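Local coordinates for protein pseudouridylate synthase RPUSD4, mitochondrial (Homo sapiens, PDB 5UBA) that isomerises uridine to pseudouridine in mitochondrial RNAs, including the 16S ribosomal RNA, as a member of the RluA family of pseudouridine synthases, at residues N40-Y43 with G44-V47; P62-A65 with K66-G70; V91-D95 with K96-H100; H281-R285 with L286-M290. All blocks are in the same frame, centred on the assembly; numbering follows the deposited sequence. Where two conformers were deposited one is given.

Interaction 1 (N40-Y43 with G44-V47); sequences NKPY and GLPV
With CG anti to the backbone N (chi1 -168°) and the chain folded back at chi3 (78°) and chi4 (58°), K41 curls inside the turn that follows its strand, and its ammonium meets L45. NZ bonds to L45 O at 2.8 Å, the donor tilted a little from the carbonyl plane, and to P42 O at 3.0 Å. T86 O and K84 O also accept from NZ, as does D83 O weakly, so the ammonium lies among main-chain oxygens that share its three hydrogens. Residues P42 to L45 make a type II beta turn, closed by a weak bond from L45 N to P42 O (3.4 Å). G44 has a positive phi at which a CB would press on Y43 O. L45 CD2 lies against the proline ring at P42 CD, 3.9 Å away, the two side chains crossing obliquely. An alanine in place of K41 would probably leave the carbonyls of L45 and P42 without their common donor and free the turn to shift. The Lys-Pro pair is consistent with the lysine-proline motif of RluA-type synthases. K41 lies about 6 Å, side chain to side chain, from D83, the probable catalytic aspartate. Helix 15-27 covers P42 and L45 through L25 and L21, strand 89-93 supplies M90 beside K41 and V47, and the Y43 ring meets F278 edge-to-face.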
loop_
_atom_site.group_PDB
_atom_site.type_symbol
_atom_site.label_atom_id
_atom_site.label_comp_id
_atom_site.label_asym_id
_atom_site.label_seq_id
_atom_site.Cartn_x
_atom_site.Cartn_y
_atom_site.Cartn_z
ATOM N N ASN A 40 9.333 4.449 -8.330
ATOM C CA ASN A 40 9.126 4.405 -6.906
ATOM C C ASN A 40 8.185 5.551 -6.560
ATOM O O ASN A 40 8.587 6.745 -6.537
ATOM C CB ASN A 40 10.476 4.517 -6.210
ATOM C CG ASN A 40 10.358 4.604 -4.709
ATOM O OD1 ASN A 40 9.267 4.580 -4.164
ATOM N ND2 ASN A 40 11.503 4.706 -4.036
ATOM N N LYS A 41 6.910 5.235 -6.355
ATOM C CA LYS A 41 5.920 6.278 -6.151
ATOM C C LYS A 41 6.140 6.933 -4.787
ATOM O O LYS A 41 6.208 6.237 -3.786
ATOM C CB LYS A 41 4.472 5.767 -6.240
ATOM C CG LYS A 41 3.447 6.895 -6.327
ATOM C CD LYS A 41 2.000 6.462 -6.211
ATOM C CE LYS A 41 1.552 6.181 -4.813
ATOM N NZ LYS A 41 1.674 7.304 -3.812
ATOM N N PRO A 42 6.281 8.258 -4.761
ATOM C CA PRO A 42 6.454 8.905 -3.449
ATOM C C PRO A 42 5.195 8.963 -2.608
ATOM O O PRO A 42 4.061 8.923 -3.114
ATOM C CB PRO A 42 6.947 10.321 -3.801
ATOM C CG PRO A 42 6.581 10.525 -5.198
ATOM C CD PRO A 42 6.433 9.199 -5.877
ATOM N N TYR A 43 5.418 9.071 -1.292
ATOM C CA TYR A 43 4.363 9.238 -0.347
ATOM C C TYR A 43 3.516 10.466 -0.649
ATOM O O TYR A 43 4.049 11.562 -0.897
ATOM C CB TYR A 43 4.919 9.342 1.072
ATOM C CG TYR A 43 3.832 9.453 2.116
ATOM C CD1 TYR A 43 3.183 8.322 2.588
ATOM C CD2 TYR A 43 3.391 10.702 2.579
ATOM C CE1 TYR A 43 2.156 8.401 3.516
ATOM C CE2 TYR A 43 2.374 10.781 3.513
ATOM C CZ TYR A 43 1.763 9.628 3.971
ATOM O OH TYR A 43 0.754 9.666 4.899
ATOM N N GLY A 44 2.214 10.260 -0.685
ATOM C CA GLY A 44 1.269 11.363 -0.783
ATOM C C GLY A 44 0.879 11.737 -2.205
ATOM O O GLY A 44 0.002 12.577 -2.380
ATOM N N LEU A 45 1.536 11.162 -3.210
ATOM C CA LEU A 45 1.217 11.439 -4.627
ATOM C C LEU A 45 0.098 10.532 -5.107
ATOM O O LEU A 45 0.266 9.297 -5.113
ATOM C CB LEU A 45 2.443 11.208 -5.497
ATOM C CG LEU A 45 2.322 11.529 -6.998
ATOM C CD1 LEU A 45 2.129 13.011 -7.201
ATOM C CD2 LEU A 45 3.577 11.062 -7.709
ATOM N N PRO A 46 -1.043 11.117 -5.497
ATOM C CA PRO A 46 -2.097 10.308 -6.078
ATOM C C PRO A 46 -1.811 9.953 -7.510
ATOM O O PRO A 46 -1.051 10.631 -8.176
ATOM C CB PRO A 46 -3.330 11.208 -6.001
ATOM C CG PRO A 46 -2.791 12.578 -6.013
ATOM C CD PRO A 46 -1.385 12.552 -5.501
ATOM N N VAL A 47 -2.449 8.887 -7.973
ATOM C CA VAL A 47 -2.343 8.443 -9.342
ATOM C C VAL A 47 -3.194 9.339 -10.252
ATOM O O VAL A 47 -2.695 9.799 -11.272
ATOM C CB VAL A 47 -2.682 6.933 -9.479
ATOM C CG1 VAL A 47 -2.771 6.522 -10.947
ATOM C CG2 VAL A 47 -1.618 6.119 -8.764
#

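Interaction 2 (P62-A65 with K66-G70); sequences PILA and KMLHG
The imidazole of H69 stacks on the indole of W94, the residue just after strand 89-93, while its CB sits 3.6 Å from A65 O one turn back. H69 N donates to that same oxygen at 2.8 Å, nearly along the C=O axis. L68 N instead bonds to L64 O at 3.0 Å with the donor tilted 25° from the carbonyl plane, and reaches A65 O only weakly. L64 and L68 run alongside each other in the same direction, their CD1 atoms 4.0 Å apart. L68 CG stands anti to the carbonyl carbon (chi1 -65°), which leans the side chain back over the preceding turn to L64 CD1. L68 CG also rests 3.3 Å from L64 O. Replacing L68 by alanine would probably open a gap beside L64 CD1 and thin the packing on I29 and W94. K66 lays CG by P62 O and sends NZ to H71 O and A73 O, further along the chain. G70 is the first residue to leave helical angles, with positive phi, and its N still bonds to K66 O. The chemistry is two-sided: apolar L64, A65 and L68 face the protein, while K66 NZ satisfies carbonyls beyond G70.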
loop_
_atom_site.group_PDB
_atom_site.type_symbol
_atom_site.label_atom_id
_atom_site.label_comp_id
_atom_site.label_asym_id
_atom_site.label_seq_id
_atom_site.Cartn_x
_atom_site.Cartn_y
_atom_site.Cartn_z
ATOM N N PRO A 62 2.902 12.342 -19.685
ATOM C CA PRO A 62 3.485 12.864 -20.933
ATOM C C PRO A 62 4.914 13.415 -20.750
ATOM O O PRO A 62 5.816 13.183 -21.579
ATOM C CB PRO A 62 2.505 13.985 -21.331
ATOM C CG PRO A 62 1.236 13.684 -20.632
ATOM C CD PRO A 62 1.674 13.062 -19.321
ATOM N N ILE A 63 5.125 14.047 -19.595
ATOM C CA ILE A 63 6.380 14.728 -19.271
ATOM C C ILE A 63 7.498 13.701 -19.078
ATOM O O ILE A 63 8.570 13.804 -19.645
ATOM C CB ILE A 63 6.247 15.592 -17.976
ATOM C CG1 ILE A 63 5.083 16.594 -18.081
ATOM C CG2 ILE A 63 7.553 16.328 -17.683
ATOM C CD1 ILE A 63 4.875 17.451 -16.852
ATOM N N LEU A 64 7.243 12.688 -18.252
ATOM C CA LEU A 64 8.228 11.653 -17.991
ATOM C C LEU A 64 8.610 10.910 -19.289
ATOM O O LEU A 64 9.770 10.572 -19.509
ATOM C CB LEU A 64 7.682 10.669 -16.927
ATOM C CG LEU A 64 8.565 9.523 -16.457
ATOM C CD1 LEU A 64 9.864 10.027 -15.866
ATOM C CD2 LEU A 64 7.827 8.686 -15.415
ATOM N N ALA A 65 7.610 10.684 -20.139
ATOM C CA ALA A 65 7.837 10.014 -21.414
ATOM C C ALA A 65 8.848 10.781 -22.263
ATOM O O ALA A 65 9.812 10.199 -22.742
ATOM C CB ALA A 65 6.536 9.829 -22.159
ATOM N N LYS A 66 8.625 12.092 -22.392
ATOM C CA LYS A 66 9.504 12.950 -23.182
ATOM C C LYS A 66 10.867 13.100 -22.513
ATOM O O LYS A 66 11.897 13.169 -23.178
ATOM C CB LYS A 66 8.840 14.303 -23.465
ATOM C CG LYS A 66 7.628 14.179 -24.384
ATOM C CD LYS A 66 7.170 15.523 -24.922
ATOM C CE LYS A 66 5.840 15.424 -25.654
ATOM N NZ LYS A 66 5.942 14.654 -26.921
ATOM N N MET A 67 10.884 13.114 -21.186
ATOM C CA MET A 67 12.134 13.175 -20.445
ATOM C C MET A 67 13.008 11.955 -20.688
ATOM O O MET A 67 14.224 12.059 -20.718
ATOM C CB MET A 67 11.824 13.325 -18.953
ATOM C CG MET A 67 12.936 13.874 -18.113
ATOM S SD MET A 67 12.201 14.280 -16.520
ATOM C CE MET A 67 11.417 15.846 -16.854
ATOM N N LEU A 68 12.395 10.783 -20.842
ATOM C CA LEU A 68 13.139 9.549 -21.040
ATOM C C LEU A 68 13.420 9.218 -22.512
ATOM O O LEU A 68 14.460 8.646 -22.813
ATOM C CB LEU A 68 12.369 8.378 -20.398
ATOM C CG LEU A 68 12.206 8.417 -18.881
ATOM C CD1 LEU A 68 11.239 7.321 -18.469
ATOM C CD2 LEU A 68 13.523 8.250 -18.157
ATOM N N HIS A 69 12.490 9.536 -23.412
ATOM C CA HIS A 69 12.600 9.150 -24.841
ATOM C C HIS A 69 12.617 10.312 -25.834
ATOM O O HIS A 69 12.600 10.077 -27.046
ATOM C CB HIS A 69 11.441 8.200 -25.198
ATOM C CG HIS A 69 11.717 6.754 -24.917
ATOM N ND1 HIS A 69 10.852 5.752 -25.310
ATOM C CD2 HIS A 69 12.757 6.137 -24.308
ATOM C CE1 HIS A 69 11.349 4.582 -24.948
ATOM N NE2 HIS A 69 12.498 4.786 -24.333
ATOM N N GLY A 70 12.668 11.542 -25.350
ATOM C CA GLY A 70 12.790 12.715 -26.216
ATOM C C GLY A 70 11.461 13.283 -26.657
ATOM O O GLY A 70 10.401 12.727 -26.374
#

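Interaction 3 (V91-D95 with K96-H100); sequences VLAWD and KDMAH
D95 reaches forward with its carboxylate over the first turn of helix 96-107, placing OD2 before the amides of D97 and M98. In one of its two conformers CG stands anti to the backbone N (chi1 -177°), and OD2 accepts from M98 N at 3.2 Å through its anti lone pair, the one facing away from OD1. The bond from D97 N to OD2 is weak. D95 is thus the N-cap. Its main-chain O adds a straighter bond, from A99 N at 3.0 Å (165°), with the donor in the carbonyl plane. A93 points toward the helix: its CB lies 3.8 Å from A99 N, 4.2 Å from A99 CB and 4.2 Å from M98 CG. M98 starts toward the strand, then bends at chi2 and chi3 so that its thioether turns off toward N35 and L262. A99 and K96 touch H77 on the neighbouring strand 77-78. The contact therefore seats the helix start on the end of strand 89-93. The D97 carboxylate, its OD2 4.1 Å from D95 OD2, may disfavour its neighbour, though both would probably gain from the dipole at the helix N-terminus.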
loop_
_atom_site.group_PDB
_atom_site.type_symbol
_atom_site.label_atom_id
_atom_site.label_comp_id
_atom_site.label_asym_id
_atom_site.label_seq_id
_atom_site.Cartn_x
_atom_site.Cartn_y
_atom_site.Cartn_z
ATOM N N VAL A 91 4.494 0.164 -11.922
ATOM C CA VAL A 91 4.849 -0.189 -13.288
ATOM C C VAL A 91 4.067 0.680 -14.291
ATOM O O VAL A 91 2.851 0.805 -14.216
ATOM C CB VAL A 91 4.518 -1.675 -13.573
ATOM C CG1 VAL A 91 4.847 -2.037 -15.005
ATOM C CG2 VAL A 91 5.248 -2.594 -12.612
ATOM N N LEU A 92 4.823 1.283 -15.198
ATOM C CA LEU A 92 4.290 2.040 -16.323
ATOM C C LEU A 92 4.748 1.357 -17.603
ATOM O O LEU A 92 5.767 0.689 -17.624
ATOM C CB LEU A 92 4.858 3.466 -16.308
ATOM C CG LEU A 92 4.690 4.255 -15.019
ATOM C CD1 LEU A 92 5.398 5.613 -15.093
ATOM C CD2 LEU A 92 3.235 4.450 -14.708
ATOM N N ALA A 93 3.974 1.527 -18.683
ATOM C CA ALA A 93 4.319 0.952 -19.980
ATOM C C ALA A 93 4.353 1.991 -21.091
ATOM O O ALA A 93 3.502 2.873 -21.131
ATOM C CB ALA A 93 3.323 -0.114 -20.365
ATOM N N TRP A 94 5.278 1.803 -22.002
ATOM C CA TRP A 94 5.381 2.668 -23.187
ATOM C C TRP A 94 4.201 2.521 -24.159
ATOM O O TRP A 94 3.703 3.517 -24.687
ATOM C CB TRP A 94 6.678 2.330 -23.922
ATOM C CG TRP A 94 7.880 2.798 -23.217
ATOM C CD1 TRP A 94 8.861 2.047 -22.649
ATOM C CD2 TRP A 94 8.247 4.165 -23.016
ATOM N NE1 TRP A 94 9.817 2.870 -22.084
ATOM C CE2 TRP A 94 9.456 4.172 -22.288
ATOM C CE3 TRP A 94 7.654 5.385 -23.359
ATOM C CZ2 TRP A 94 10.107 5.370 -21.914
ATOM C CZ3 TRP A 94 8.306 6.570 -22.998
ATOM C CH2 TRP A 94 9.505 6.541 -22.279
ATOM N N ASP A 95 3.749 1.272 -24.351
ATOM C CA ASP A 95 2.757 0.897 -25.370
ATOM C C ASP A 95 1.397 0.641 -24.699
ATOM O O ASP A 95 1.335 -0.026 -23.673
ATOM C CB ASP A 95 3.271 -0.363 -26.087
ATOM C CG ASP A 95 2.379 -0.815 -27.230
ATOM O OD1 ASP A 95 2.483 -0.259 -28.337
ATOM O OD2 ASP A 95 1.597 -1.756 -27.015
ATOM N N LYS A 96 0.311 1.155 -25.268
ATOM C CA LYS A 96 -1.029 0.965 -24.701
ATOM C C LYS A 96 -1.432 -0.508 -24.615
ATOM O O LYS A 96 -2.107 -0.906 -23.658
ATOM C CB LYS A 96 -2.074 1.704 -25.548
ATOM C CG LYS A 96 -3.436 1.820 -24.891
ATOM C CD LYS A 96 -4.275 2.952 -25.490
ATOM C CE LYS A 96 -5.165 3.588 -24.434
ATOM N NZ LYS A 96 -6.039 2.581 -23.771
ATOM N N ASP A 97 -1.063 -1.288 -25.622
ATOM C CA ASP A 97 -1.416 -2.704 -25.626
ATOM C C ASP A 97 -0.653 -3.457 -24.555
ATOM O O ASP A 97 -1.217 -4.355 -23.922
ATOM C CB ASP A 97 -1.205 -3.341 -27.002
ATOM C CG ASP A 97 -2.179 -2.821 -28.034
ATOM O OD1 ASP A 97 -3.336 -2.486 -27.697
ATOM O OD2 ASP A 97 -1.777 -2.745 -29.201
ATOM N N MET A 98 0.594 -3.065 -24.311
ATOM C CA MET A 98 1.353 -3.666 -23.198
ATOM C C MET A 98 0.756 -3.272 -21.847
ATOM O O MET A 98 0.663 -4.118 -20.934
ATOM C CB MET A 98 2.833 -3.272 -23.270
ATOM C CG MET A 98 3.703 -3.868 -22.168
ATOM S SD MET A 98 3.613 -5.674 -22.077
ATOM C CE MET A 98 4.208 -6.167 -23.697
ATOM N N ALA A 99 0.327 -2.008 -21.707
ATOM C CA ALA A 99 -0.401 -1.582 -20.513
ATOM C C ALA A 99 -1.615 -2.465 -20.291
ATOM O O ALA A 99 -1.842 -2.914 -19.177
ATOM C CB ALA A 99 -0.833 -0.125 -20.588
ATOM N N HIS A 100 -2.374 -2.729 -21.359
ATOM C CA HIS A 100 -3.539 -3.605 -21.239
ATOM C C HIS A 100 -3.139 -5.021 -20.839
ATOM O O HIS A 100 -3.828 -5.635 -20.018
ATOM C CB HIS A 100 -4.345 -3.648 -22.545
ATOM C CG HIS A 100 -5.103 -2.392 -22.812
ATOM N ND1 HIS A 100 -5.646 -2.103 -24.047
ATOM C CD2 HIS A 100 -5.401 -1.342 -22.012
ATOM C CE1 HIS A 100 -6.251 -0.931 -23.989
ATOM N NE2 HIS A 100 -6.117 -0.447 -22.767
#

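Interaction 4 (H281-R285 with L286-M290); sequences HSLHR and LRLEM
L283 and L288 hold the end of helix 277-285 by both main chain and side chain. L288 N donates to L283 O at 3.0 Å, and L283 CD2 lies 3.7 Å from L288 CB, the two side chains crossing at about a right angle. The other branch, CD1, meets M290 SD at 4.0 Å, again nearly at right angles, so the fork of L283 engages both residues. R287 N reaches H284 O at 3.2 Å from above the carbonyl plane, 69° out of it and not on a lone pair. L286 N bonds to S282 O at 2.9 Å, while L286 CG, beside its own backbone N (chi1 -69°), packs over that oxygen. A water ties the outer side: it donates to R285 O at 2.7 Å and accepts from R287 NE, lying in plane at the guanidinium edge. The extended R287 chain carries NE to it.

Further out, S282 OG bonds back to F278 O in its own helix and outward to H251 NE2, while R285 NE reaches K237 O of helix 232-238. S282, L283 and L286 touch I118 of strand 112-120; L283 also meets L188, and L286 and L288 meet S186, of strand 186-193. T234 and L238 of helix 232-238 cover L286.

R287, with phi of 67°, leaves the helical path, and the two bonds back from L288 and R287 make a Schellman motif, with the L283-L288 apolar contact that often goes with it. It ends the helix and sends the chain out along the large mixed sheet.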
loop_
_atom_site.group_PDB
_atom_site.type_symbol
_atom_site.label_atom_id
_atom_site.label_comp_id
_atom_site.label_asym_id
_atom_site.label_seq_id
_atom_site.Cartn_x
_atom_site.Cartn_y
_atom_site.Cartn_z
ATOM N N HIS A 281 13.297 5.002 9.460
ATOM C CA HIS A 281 13.456 5.702 10.743
ATOM C C HIS A 281 12.511 5.135 11.787
ATOM O O HIS A 281 12.942 4.790 12.890
ATOM C CB HIS A 281 13.218 7.200 10.570
ATOM C CG HIS A 281 13.432 7.992 11.822
ATOM N ND1 HIS A 281 14.684 8.243 12.337
ATOM C CD2 HIS A 281 12.552 8.597 12.650
ATOM C CE1 HIS A 281 14.563 8.962 13.440
ATOM N NE2 HIS A 281 13.282 9.197 13.648
ATOM N N SER A 282 11.233 5.009 11.441
ATOM C CA SER A 282 10.234 4.434 12.364
ATOM C C SER A 282 10.613 2.992 12.782
ATOM O O SER A 282 10.486 2.627 13.946
ATOM C CB SER A 282 8.853 4.438 11.734
ATOM O OG SER A 282 8.384 5.759 11.548
ATOM N N LEU A 283 11.090 2.183 11.839
ATOM C CA LEU A 283 11.530 0.814 12.160
ATOM C C LEU A 283 12.605 0.826 13.239
ATOM O O LEU A 283 12.532 0.071 14.221
ATOM C CB LEU A 283 12.079 0.070 10.949
ATOM C CG LEU A 283 11.083 -0.529 9.979
ATOM C CD1 LEU A 283 11.823 -1.140 8.791
ATOM C CD2 LEU A 283 10.180 -1.562 10.621
ATOM N N HIS A 284 13.605 1.681 13.041
ATOM C CA HIS A 284 14.706 1.782 13.981
ATOM C C HIS A 284 14.212 2.262 15.336
ATOM O O HIS A 284 14.600 1.698 16.387
ATOM C CB HIS A 284 15.749 2.775 13.480
ATOM C CG HIS A 284 16.898 2.936 14.422
ATOM N ND1 HIS A 284 17.049 4.046 15.227
ATOM C CD2 HIS A 284 17.917 2.102 14.729
ATOM C CE1 HIS A 284 18.136 3.901 15.964
ATOM N NE2 HIS A 284 18.677 2.729 15.687
ATOM N N ARG A 285 13.368 3.286 15.344
ATOM C CA ARG A 285 12.865 3.847 16.605
ATOM C C ARG A 285 12.035 2.843 17.382
ATOM O O ARG A 285 12.067 2.815 18.622
ATOM C CB ARG A 285 12.038 5.119 16.374
ATOM C CG ARG A 285 12.795 6.313 15.809
ATOM C CD ARG A 285 14.055 6.624 16.555
ATOM N NE ARG A 285 13.827 6.732 17.992
ATOM C CZ ARG A 285 14.813 6.859 18.883
ATOM N NH1 ARG A 285 14.524 6.941 20.178
ATOM N NH2 ARG A 285 16.081 6.893 18.483
ATOM N N LEU A 286 11.270 2.023 16.662
ATOM C CA LEU A 286 10.390 1.050 17.274
ATOM C C LEU A 286 11.104 -0.263 17.622
ATOM O O LEU A 286 10.476 -1.155 18.170
ATOM C CB LEU A 286 9.193 0.767 16.353
ATOM C CG LEU A 286 8.238 1.941 16.232
ATOM C CD1 LEU A 286 7.262 1.690 15.094
ATOM C CD2 LEU A 286 7.490 2.221 17.514
ATOM N N ARG A 287 12.393 -0.358 17.325
ATOM C CA ARG A 287 13.250 -1.518 17.634
ATOM C C ARG A 287 12.877 -2.756 16.867
ATOM O O ARG A 287 13.027 -3.873 17.351
ATOM C CB ARG A 287 13.313 -1.778 19.134
ATOM C CG ARG A 287 13.664 -0.506 19.890
ATOM C CD ARG A 287 13.580 -0.702 21.373
ATOM N NE ARG A 287 13.823 0.573 22.052
ATOM C CZ ARG A 287 13.866 0.728 23.375
ATOM N NH1 ARG A 287 14.072 1.939 23.885
ATOM N NH2 ARG A 287 13.674 -0.319 24.193
ATOM N N LEU A 288 12.389 -2.521 15.649
ATOM C CA LEU A 288 12.102 -3.576 14.684
ATOM C C LEU A 288 13.304 -3.763 13.793
ATOM O O LEU A 288 14.087 -2.841 13.601
ATOM C CB LEU A 288 10.874 -3.200 13.860
ATOM C CG LEU A 288 9.589 -3.101 14.688
ATOM C CD1 LEU A 288 8.451 -2.439 13.910
ATOM C CD2 LEU A 288 9.143 -4.466 15.196
ATOM N N GLU A 289 13.469 -4.976 13.293
ATOM C CA GLU A 289 14.598 -5.344 12.474
ATOM C C GLU A 289 14.150 -5.636 11.051
ATOM O O GLU A 289 13.046 -6.119 10.819
ATOM C CB GLU A 289 15.247 -6.603 13.049
ATOM C CG GLU A 289 15.666 -6.459 14.509
ATOM C CD GLU A 289 16.531 -7.614 14.992
ATOM O OE1 GLU A 289 16.026 -8.495 15.733
ATOM O OE2 GLU A 289 17.722 -7.645 14.624
ATOM N N MET A 290 15.043 -5.408 10.104
ATOM C CA MET A 290 14.842 -5.902 8.740
ATOM C C MET A 290 14.942 -7.422 8.725
ATOM O O MET A 290 15.761 -7.987 9.463
ATOM C CB MET A 290 15.909 -5.333 7.817
ATOM C CG MET A 290 15.859 -3.825 7.668
ATOM S SD MET A 290 14.405 -3.368 6.694
ATOM C CE MET A 290 15.068 -3.558 5.037
HETATM O O HOH W 1 14.029 3.229 20.392
#

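Along the chain the four contacts come in series. Interactions 1 and 3 reach the small antiparallel sheet, where strands 36-41 and 89-93 are neighbours, yet their centres are about 19 Å apart. Interaction 2, on helix 57-69, lies about 18 Å from interaction 1 and 15 Å from interaction 3, centre to centre. It touches interaction 3, L64 packing on L92 and the last turn of the helix on W94. Interaction 4 stands about 37 Å, centre to centre, from both interactions 2 and 3, against the large mixed sheet. Interaction 1, nearest the chain's centre, lies beside the probable catalytic aspartate; the other three lie further out, on helices 57-69, 96-107 and 277-285.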